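PDB 1VR9: CBS domain protein/ACT domain protein, which is of unknown function but combines a pair of CBS domains with an ACT domain and may bind magnesium ions. Local coordinates for residues R57-K62 with P81-H86; L95-E100 with P104-V109; A30-C35 with E63-L68. One frame throughout, in Å; residues are numbered along the deposited sequence.

Interactions 2 and 3 are apolar side-chain packing, while interaction 1 adds a proline on a backbone carbonyl to one loose apolar touch. It joins the two CBS domains, its centre about 6 Å from the centre of the chain, and is part buried, part exposed. Interaction 2 is fully buried and holds a helix on a strand within the second CBS domain. Interaction 3 packs the start of helix 32-41 on a loop within the first, with one leucine partly exposed. Interactions 1 and 2 reach the same sheet: where strands 85-86 and 105-109 pair, V85 O probably accepts a hydrogen bond from V109 N, 2.9 Å away. Interactions 1 and 3 meet at V60; 2 and 3 do not touch.

Interaction 1 of 3, residues R57-K62 with P81-H86; sequences RGVVNK and PDFFVH
P81 lies against the backbone of R57 and G58, and F83 reaches V59 a little further along. P81 has the most surface buried here. Its contact is made by the near side of the residue, not by the far end of the ring. P81 CA is 3.7 Å from R57 O, and P81 CB is 3.8 Å from the same oxygen. The two backbones come nearest at this point, with G58 CA and P81 CA 4.3 Å apart. G58 offers no side chain to the proline. Its backbone angles, phi 155° and psi -158°, would jam a CB against the carbonyl oxygen of R57, so they call for glycine in their own right.

V59 and F83 form the buried part. Both CB atoms point toward the opposite segment. V59 CG1 meets F83 CD2 at 4.4 Å, a loose apolar touch that comes at the ring obliquely. F83 has CG anti to its backbone N (chi1 -176°), which swings the ring clear of that nitrogen. The same ring also touches L97 of helix 91-100, and L106 and P107 of strand 105-109. V59 therefore meets a ring that is already packed into the second half of the chain. The V59 backbone is also hydrogen-bonded to S79, two residues before P81.

Strand 56-61 is an outermost strand of the first sheet within this chain. Segment 81-86 runs from the linker into strand 85-86, an outermost strand of the second. The contact is part of the join between the two CBS domains of a Bateman module (CBS pair).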
loop_
_atom_site.group_PDB
_atom_site.type_symbol
_atom_site.label_atom_id
_atom_site.label_comp_id
_atom_site.label_asym_id
_atom_site.label_seq_id
_atom_site.Cartn_x
_atom_site.Cartn_y
_atom_site.Cartn_z
ATOM N N ARG A 57 1.875 4.415 -7.662
ATOM C CA ARG A 57 2.575 5.699 -7.484
ATOM C C ARG A 57 3.340 5.836 -6.183
ATOM O O ARG A 57 4.438 6.421 -6.165
ATOM C CB ARG A 57 1.593 6.877 -7.595
ATOM C CG ARG A 57 1.137 7.229 -9.018
ATOM C CD ARG A 57 2.072 8.172 -9.773
ATOM N NE ARG A 57 2.746 9.136 -8.902
ATOM C CZ ARG A 57 4.050 9.416 -8.936
ATOM N NH1 ARG A 57 4.853 8.832 -9.825
ATOM N NH2 ARG A 57 4.558 10.308 -8.087
ATOM N N GLY A 58 2.774 5.302 -5.104
ATOM C CA GLY A 58 3.397 5.380 -3.776
ATOM C C GLY A 58 2.302 5.267 -2.740
ATOM O O GLY A 58 1.214 4.731 -2.998
ATOM N N VAL A 59 2.594 5.760 -1.554
ATOM C CA VAL A 59 1.657 5.689 -0.461
ATOM C C VAL A 59 1.544 7.085 0.146
ATOM O O VAL A 59 2.479 7.883 0.038
ATOM C CB VAL A 59 2.113 4.649 0.604
ATOM C CG1 VAL A 59 2.440 3.301 -0.040
ATOM C CG2 VAL A 59 3.291 5.144 1.352
ATOM N N VAL A 60 0.402 7.377 0.745
ATOM C CA VAL A 60 0.215 8.586 1.550
ATOM C C VAL A 60 0.153 8.180 3.016
ATOM O O VAL A 60 -0.585 7.271 3.379
ATOM C CB VAL A 60 -1.069 9.342 1.172
ATOM C CG1 VAL A 60 -1.316 10.510 2.097
ATOM C CG2 VAL A 60 -0.953 9.833 -0.243
ATOM N N ASN A 61 0.976 8.833 3.829
ATOM C CA ASN A 61 0.980 8.639 5.296
ATOM C C ASN A 61 0.082 9.708 5.942
ATOM O O ASN A 61 0.212 10.887 5.630
ATOM C CB ASN A 61 2.413 8.768 5.832
ATOM C CG ASN A 61 3.368 7.758 5.205
ATOM O OD1 ASN A 61 3.331 6.566 5.522
ATOM N ND2 ASN A 61 4.223 8.231 4.320
ATOM N N LYS A 62 -0.818 9.297 6.840
ATOM C CA LYS A 62 -1.787 10.199 7.505
ATOM C C LYS A 62 -1.172 11.448 8.123
ATOM O O LYS A 62 -1.747 12.529 8.043
ATOM C CB LYS A 62 -2.574 9.427 8.592
ATOM C CG LYS A 62 -3.647 10.236 9.317
ATOM C CD LYS A 62 -4.575 9.306 10.101
ATOM C CE LYS A 62 -5.615 10.058 10.915
ATOM N NZ LYS A 62 -6.376 9.141 11.804
ATOM N N PRO A 81 7.841 5.719 -3.436
ATOM C CA PRO A 81 7.592 5.160 -4.759
ATOM C C PRO A 81 8.249 3.790 -4.991
ATOM O O PRO A 81 7.873 3.111 -5.951
ATOM C CB PRO A 81 8.175 6.215 -5.714
ATOM C CG PRO A 81 9.088 7.013 -4.909
ATOM C CD PRO A 81 8.625 6.967 -3.500
ATOM N N ASP A 82 9.218 3.415 -4.154
ATOM C CA ASP A 82 9.968 2.162 -4.326
ATOM C C ASP A 82 9.444 1.029 -3.451
ATOM O O ASP A 82 10.024 -0.069 -3.451
ATOM C CB ASP A 82 11.467 2.381 -4.043
ATOM C CG ASP A 82 12.052 3.557 -4.825
ATOM O OD1 ASP A 82 12.014 3.545 -6.088
ATOM O OD2 ASP A 82 12.564 4.511 -4.186
ATOM N N PHE A 83 8.357 1.288 -2.711
ATOM C CA PHE A 83 7.818 0.344 -1.718
ATOM C C PHE A 83 6.756 -0.545 -2.368
ATOM O O PHE A 83 5.567 -0.238 -2.359
ATOM C CB PHE A 83 7.250 1.095 -0.501
ATOM C CG PHE A 83 6.774 0.208 0.606
ATOM C CD1 PHE A 83 7.679 -0.545 1.368
ATOM C CD2 PHE A 83 5.416 0.161 0.957
ATOM C CE1 PHE A 83 7.238 -1.347 2.415
ATOM C CE2 PHE A 83 4.987 -0.613 1.988
ATOM C CZ PHE A 83 5.904 -1.390 2.727
ATOM N N PHE A 84 7.212 -1.654 -2.948
ATOM C CA PHE A 84 6.332 -2.591 -3.622
ATOM C C PHE A 84 7.040 -3.938 -3.768
ATOM O O PHE A 84 8.261 -4.020 -3.674
ATOM C CB PHE A 84 5.952 -2.075 -5.036
ATOM C CG PHE A 84 7.124 -1.964 -5.982
ATOM C CD1 PHE A 84 7.578 -3.064 -6.686
ATOM C CD2 PHE A 84 7.798 -0.761 -6.132
ATOM C CE1 PHE A 84 8.673 -2.969 -7.528
ATOM C CE2 PHE A 84 8.868 -0.648 -6.961
ATOM C CZ PHE A 84 9.322 -1.748 -7.672
ATOM N N VAL A 85 6.253 -4.973 -4.032
ATOM C CA VAL A 85 6.784 -6.252 -4.525
ATOM C C VAL A 85 5.978 -6.691 -5.757
ATOM O O VAL A 85 4.914 -6.161 -5.997
ATOM C CB VAL A 85 6.763 -7.352 -3.444
ATOM C CG1 VAL A 85 7.728 -7.002 -2.356
ATOM C CG2 VAL A 85 5.359 -7.598 -2.884
ATOM N N HIS A 86 6.502 -7.649 -6.520
ATOM C CA HIS A 86 5.809 -8.156 -7.711
ATOM C C HIS A 86 4.946 -9.374 -7.365
ATOM O O HIS A 86 5.225 -10.090 -6.420
ATOM C CB HIS A 86 6.818 -8.519 -8.815
ATOM C CG HIS A 86 7.334 -7.338 -9.572
ATOM N ND1 HIS A 86 8.423 -6.596 -9.156
ATOM C CD2 HIS A 86 6.910 -6.769 -10.726
ATOM C CE1 HIS A 86 8.650 -5.630 -10.030
ATOM N NE2 HIS A 86 7.746 -5.712 -10.990
#

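Interaction 2 of 3, residues L95-E100 with P104-V109; sequences LLLFLE and PYLPVV
F98 and L106 mark where segments 95-100 and 104-109 come nearest, with their CA atoms 7.7 Å apart. Within the helix, L99 N bonds to L95 O at 2.9 Å. The spacing of the segments leaves room for one layer of side chains between the backbones.

L106 fills much of this layer and points toward the helix. Its CG is anti to its backbone N (chi1 170°), and its two methyls go to different partners. CD1 meets L97 CB at 3.9 Å, with the two side chains roughly perpendicular. CD2 lies 4.0 Å from F98 CE2. The closest touch is F98 CZ on L106 CB, at 3.5 Å. The far end of the phenylalanine ring thus rests at the base of the leucine, and the leucine meets the ring obliquely. V85 of the neighbouring strand touches both L97 and L106.

F98 also meets the ring of F124 in helix 121-130, the two planes at about 45°. With an alanine here, L106 CB and CD2 would probably lose their ring neighbour, and F124 would lose one ring it meets.

The helix links the parallel strands 85-86 and 105-109 in a beta-alpha-beta unit. The touching side chains are all hydrocarbon and their residues are buried, so the helix is held on the sheet here by shape and apolar packing, not by directed bonds.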
loop_
_atom_site.group_PDB
_atom_site.type_symbol
_atom_site.label_atom_id
_atom_site.label_comp_id
_atom_site.label_asym_id
_atom_site.label_seq_id
_atom_site.Cartn_x
_atom_site.Cartn_y
_atom_site.Cartn_z
ATOM N N LEU A 95 9.640 -9.735 3.209
ATOM C CA LEU A 95 10.316 -9.504 4.489
ATOM C C LEU A 95 11.308 -8.362 4.342
ATOM O O LEU A 95 11.392 -7.471 5.203
ATOM C CB LEU A 95 11.031 -10.772 4.998
ATOM C CG LEU A 95 11.797 -10.726 6.324
ATOM C CD1 LEU A 95 10.985 -10.089 7.415
ATOM C CD2 LEU A 95 12.215 -12.133 6.754
ATOM N N LEU A 96 12.047 -8.347 3.233
ATOM C CA LEU A 96 13.006 -7.282 3.005
ATOM C C LEU A 96 12.358 -5.892 2.877
ATOM O O LEU A 96 12.957 -4.892 3.279
ATOM C CB LEU A 96 13.850 -7.595 1.757
ATOM C CG LEU A 96 14.949 -6.599 1.379
ATOM C CD1 LEU A 96 16.183 -6.884 2.197
ATOM C CD2 LEU A 96 15.240 -6.639 -0.126
ATOM N N LEU A 97 11.190 -5.811 2.244
ATOM C CA LEU A 97 10.476 -4.533 2.110
ATOM C C LEU A 97 9.908 -4.075 3.459
ATOM O O LEU A 97 9.992 -2.891 3.784
ATOM C CB LEU A 97 9.343 -4.600 1.093
ATOM C CG LEU A 97 9.687 -4.520 -0.397
ATOM C CD1 LEU A 97 10.168 -3.125 -0.759
ATOM C CD2 LEU A 97 10.722 -5.529 -0.783
ATOM N N PHE A 98 9.308 -4.990 4.222
ATOM C CA PHE A 98 8.787 -4.626 5.550
ATOM C C PHE A 98 9.907 -4.212 6.518
ATOM O O PHE A 98 9.698 -3.367 7.385
ATOM C CB PHE A 98 7.891 -5.719 6.171
ATOM C CG PHE A 98 6.506 -5.839 5.536
ATOM C CD1 PHE A 98 5.602 -4.781 5.578
ATOM C CD2 PHE A 98 6.074 -7.053 4.992
ATOM C CE1 PHE A 98 4.325 -4.905 5.061
ATOM C CE2 PHE A 98 4.816 -7.182 4.459
ATOM C CZ PHE A 98 3.931 -6.111 4.473
ATOM N N LEU A 99 11.090 -4.776 6.357
ATOM C CA LEU A 99 12.257 -4.343 7.135
ATOM C C LEU A 99 12.622 -2.896 6.811
ATOM O O LEU A 99 13.012 -2.131 7.701
ATOM C CB LEU A 99 13.443 -5.255 6.875
ATOM C CG LEU A 99 14.736 -4.827 7.580
ATOM C CD1 LEU A 99 14.596 -5.001 9.076
ATOM C CD2 LEU A 99 15.907 -5.628 7.041
ATOM N N GLU A 100 12.513 -2.524 5.535
ATOM C CA GLU A 100 12.726 -1.142 5.108
ATOM C C GLU A 100 11.662 -0.177 5.644
ATOM O O GLU A 100 12.010 0.888 6.184
ATOM C CB GLU A 100 12.794 -1.046 3.575
ATOM C CG GLU A 100 14.085 -1.624 2.972
ATOM C CD GLU A 100 14.096 -1.629 1.453
ATOM O OE1 GLU A 100 13.372 -0.824 0.828
ATOM O OE2 GLU A 100 14.840 -2.448 0.865
ATOM N N PRO A 104 1.381 -0.929 7.129
ATOM C CA PRO A 104 0.373 -2.002 7.238
ATOM C C PRO A 104 0.004 -2.733 5.959
ATOM O O PRO A 104 -0.545 -3.839 6.048
ATOM C CB PRO A 104 -0.852 -1.274 7.774
ATOM C CG PRO A 104 -0.662 0.116 7.467
ATOM C CD PRO A 104 0.805 0.379 7.489
ATOM N N TYR A 105 0.236 -2.101 4.806
ATOM C CA TYR A 105 -0.050 -2.677 3.511
ATOM C C TYR A 105 1.090 -2.458 2.529
ATOM O O TYR A 105 1.549 -1.318 2.326
ATOM C CB TYR A 105 -1.341 -2.101 2.926
ATOM C CG TYR A 105 -2.542 -2.303 3.791
ATOM C CD1 TYR A 105 -3.318 -3.439 3.661
ATOM C CD2 TYR A 105 -2.941 -1.337 4.713
ATOM C CE1 TYR A 105 -4.454 -3.633 4.443
ATOM C CE2 TYR A 105 -4.066 -1.526 5.501
ATOM C CZ TYR A 105 -4.822 -2.663 5.357
ATOM O OH TYR A 105 -5.949 -2.837 6.152
ATOM N N LEU A 106 1.571 -3.559 1.965
ATOM C CA LEU A 106 2.644 -3.568 0.978
ATOM C C LEU A 106 2.035 -3.677 -0.444
ATOM O O LEU A 106 1.326 -4.651 -0.771
ATOM C CB LEU A 106 3.610 -4.725 1.254
ATOM C CG LEU A 106 4.664 -5.038 0.200
ATOM C CD1 LEU A 106 5.622 -3.889 0.001
ATOM C CD2 LEU A 106 5.432 -6.282 0.579
ATOM N N PRO A 107 2.245 -2.648 -1.277
ATOM C CA PRO A 107 1.745 -2.712 -2.643
ATOM C C PRO A 107 2.311 -3.882 -3.450
ATOM O O PRO A 107 3.490 -4.217 -3.306
ATOM C CB PRO A 107 2.191 -1.358 -3.238
ATOM C CG PRO A 107 2.301 -0.479 -2.108
ATOM C CD PRO A 107 2.859 -1.338 -1.004
ATOM N N VAL A 108 1.447 -4.507 -4.246
ATOM C CA VAL A 108 1.805 -5.589 -5.169
ATOM C C VAL A 108 1.535 -5.147 -6.596
ATOM O O VAL A 108 0.459 -4.637 -6.904
ATOM C CB VAL A 108 1.012 -6.891 -4.856
ATOM C CG1 VAL A 108 1.339 -7.990 -5.849
ATOM C CG2 VAL A 108 1.296 -7.329 -3.412
ATOM N N VAL A 109 2.508 -5.354 -7.464
ATOM C CA VAL A 109 2.407 -4.868 -8.839
ATOM C C VAL A 109 2.728 -5.975 -9.847
ATOM O O VAL A 109 3.323 -7.003 -9.499
ATOM C CB VAL A 109 3.327 -3.634 -9.091
ATOM C CG1 VAL A 109 2.980 -2.476 -8.160
ATOM C CG2 VAL A 109 4.775 -4.014 -8.945
#

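Interaction 3 of 3, residues A30-C35 with E63-L68; sequences ATVREC and EDLLDL
V32 packs against L65 and L68, using one methyl for each. V32 CG1 faces L65 CB at 4.2 Å, the two side chains lying alongside each other and running opposite ways. V32 CG2 meets L68 at two atoms, CB and CD1, each 4.0 Å away; here one side chain lies nearly square across the other. The split follows from the valine torsion: CG1 is anti to the backbone N (chi1 167°), while CG2 lies beside it. One turn further along the helix, C35 SG touches L65 CD1 at 3.9 Å.

L65 and L68 are the two ends of a type I beta turn, and the CB of each points toward the other segment. The bond that closes the turn, L68 N to L65 O, is weak at 3.3 Å.

V32 is placed at the first turn of helix 32-41, which is fixed by a capping box. T31 is the N-cap: E34 N donates to T31 OG1 at 3.1 Å, and T31 N donates back to E34 OE1 at 2.9 Å. The second bond is nearly straight (166°) and uses the anti lone pair of the carboxylate oxygen.

Both segments belong to the first CBS domain, where they join the helix start to the chain that follows strand 56-61. V60 of that strand touches both C35 and L65 from the sheet side. Beyond L68, the same loop holds D71, which forms a salt bridge with R33.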
loop_
_atom_site.group_PDB
_atom_site.type_symbol
_atom_site.label_atom_id
_atom_site.label_comp_id
_atom_site.label_asym_id
_atom_site.label_seq_id
_atom_site.Cartn_x
_atom_site.Cartn_y
_atom_site.Cartn_z
ATOM N N ALA A 30 -6.831 12.582 -5.772
ATOM C CA ALA A 30 -7.827 12.545 -4.716
ATOM C C ALA A 30 -7.617 13.746 -3.794
ATOM O O ALA A 30 -6.479 14.186 -3.580
ATOM C CB ALA A 30 -7.684 11.271 -3.927
ATOM N N THR A 31 -8.707 14.236 -3.209
ATOM C CA THR A 31 -8.583 15.289 -2.205
ATOM C C THR A 31 -8.081 14.709 -0.880
ATOM O O THR A 31 -8.221 13.494 -0.597
ATOM C CB THR A 31 -9.935 16.003 -1.939
ATOM O OG1 THR A 31 -10.872 15.073 -1.379
ATOM C CG2 THR A 31 -10.502 16.608 -3.200
ATOM N N VAL A 32 -7.532 15.586 -0.049
ATOM C CA VAL A 32 -7.185 15.226 1.323
ATOM C C VAL A 32 -8.377 14.615 2.086
ATOM O O VAL A 32 -8.225 13.584 2.762
ATOM C CB VAL A 32 -6.587 16.457 2.062
ATOM C CG1 VAL A 32 -6.512 16.234 3.541
ATOM C CG2 VAL A 32 -5.181 16.768 1.496
ATOM N N ARG A 33 -9.569 15.209 1.931
ATOM C CA ARG A 33 -10.779 14.705 2.588
ATOM C C ARG A 33 -11.019 13.238 2.207
ATOM O O ARG A 33 -11.285 12.411 3.058
ATOM C CB ARG A 33 -11.989 15.553 2.208
ATOM C CG ARG A 33 -13.300 15.151 2.843
ATOM C CD ARG A 33 -14.453 15.989 2.309
ATOM N NE ARG A 33 -14.382 17.382 2.753
ATOM C CZ ARG A 33 -14.038 18.428 1.993
ATOM N NH1 ARG A 33 -13.723 18.285 0.711
ATOM N NH2 ARG A 33 -14.018 19.641 2.523
ATOM N N GLU A 34 -10.969 12.954 0.910
ATOM C CA GLU A 34 -11.174 11.581 0.419
ATOM C C GLU A 34 -10.158 10.581 0.954
ATOM O O GLU A 34 -10.528 9.448 1.314
ATOM C CB GLU A 34 -11.109 11.559 -1.096
ATOM C CG GLU A 34 -12.276 12.251 -1.772
ATOM C CD GLU A 34 -12.148 12.201 -3.290
ATOM O OE1 GLU A 34 -11.185 12.786 -3.853
ATOM O OE2 GLU A 34 -13.013 11.553 -3.934
ATOM N N CYS A 35 -8.889 10.982 1.006
ATOM C CA CYS A 35 -7.839 10.119 1.498
ATOM C C CYS A 35 -8.024 9.824 2.981
ATOM O O CYS A 35 -7.974 8.681 3.396
ATOM C CB CYS A 35 -6.485 10.769 1.278
ATOM S SG CYS A 35 -5.136 9.675 1.498
ATOM N N GLU A 63 -0.004 11.287 8.752
ATOM C CA GLU A 63 0.676 12.385 9.446
ATOM C C GLU A 63 1.009 13.531 8.493
ATOM O O GLU A 63 1.009 14.700 8.895
ATOM C CB GLU A 63 1.967 11.885 10.121
ATOM C CG GLU A 63 3.026 11.419 9.110
ATOM C CD GLU A 63 4.342 10.959 9.732
ATOM O OE1 GLU A 63 4.572 11.146 10.954
ATOM O OE2 GLU A 63 5.163 10.401 8.964
ATOM N N ASP A 64 1.274 13.186 7.234
ATOM C CA ASP A 64 1.586 14.167 6.198
ATOM C C ASP A 64 0.383 15.031 5.747
ATOM O O ASP A 64 0.565 16.028 5.043
ATOM C CB ASP A 64 2.223 13.459 4.991
ATOM C CG ASP A 64 3.618 12.915 5.297
ATOM O OD1 ASP A 64 4.238 13.360 6.295
ATOM O OD2 ASP A 64 4.104 12.051 4.536
ATOM N N LEU A 65 -0.836 14.673 6.152
ATOM C CA LEU A 65 -2.018 15.442 5.778
ATOM C C LEU A 65 -2.570 16.350 6.883
ATOM O O LEU A 65 -3.571 17.033 6.669
ATOM C CB LEU A 65 -3.120 14.493 5.282
ATOM C CG LEU A 65 -2.685 13.470 4.215
ATOM C CD1 LEU A 65 -3.838 12.525 3.876
ATOM C CD2 LEU A 65 -2.146 14.162 2.967
ATOM N N LEU A 66 -1.917 16.369 8.050
ATOM C CA LEU A 66 -2.438 17.054 9.235
ATOM C C LEU A 66 -2.774 18.531 9.013
ATOM O O LEU A 66 -3.855 18.993 9.401
ATOM C CB LEU A 66 -1.434 16.927 10.400
ATOM C CG LEU A 66 -1.826 17.518 11.758
ATOM C CD1 LEU A 66 -3.003 16.778 12.362
ATOM C CD2 LEU A 66 -0.632 17.503 12.708
ATOM N N ASP A 67 -1.849 19.274 8.411
ATOM C CA ASP A 67 -2.031 20.720 8.248
ATOM C C ASP A 67 -2.399 21.114 6.817
ATOM O O ASP A 67 -1.992 22.178 6.332
ATOM C CB ASP A 67 -0.767 21.451 8.709
ATOM C CG ASP A 67 -0.481 21.258 10.205
ATOM O OD1 ASP A 67 -1.437 21.163 11.014
ATOM O OD2 ASP A 67 0.713 21.216 10.580
ATOM N N LEU A 68 -3.213 20.285 6.162
ATOM C CA LEU A 68 -3.680 20.573 4.810
ATOM C C LEU A 68 -5.183 20.881 4.758
ATOM O O LEU A 68 -5.987 20.297 5.494
ATOM C CB LEU A 68 -3.359 19.384 3.893
ATOM C CG LEU A 68 -1.870 19.024 3.832
ATOM C CD1 LEU A 68 -1.625 17.832 2.927
ATOM C CD2 LEU A 68 -1.024 20.217 3.397
#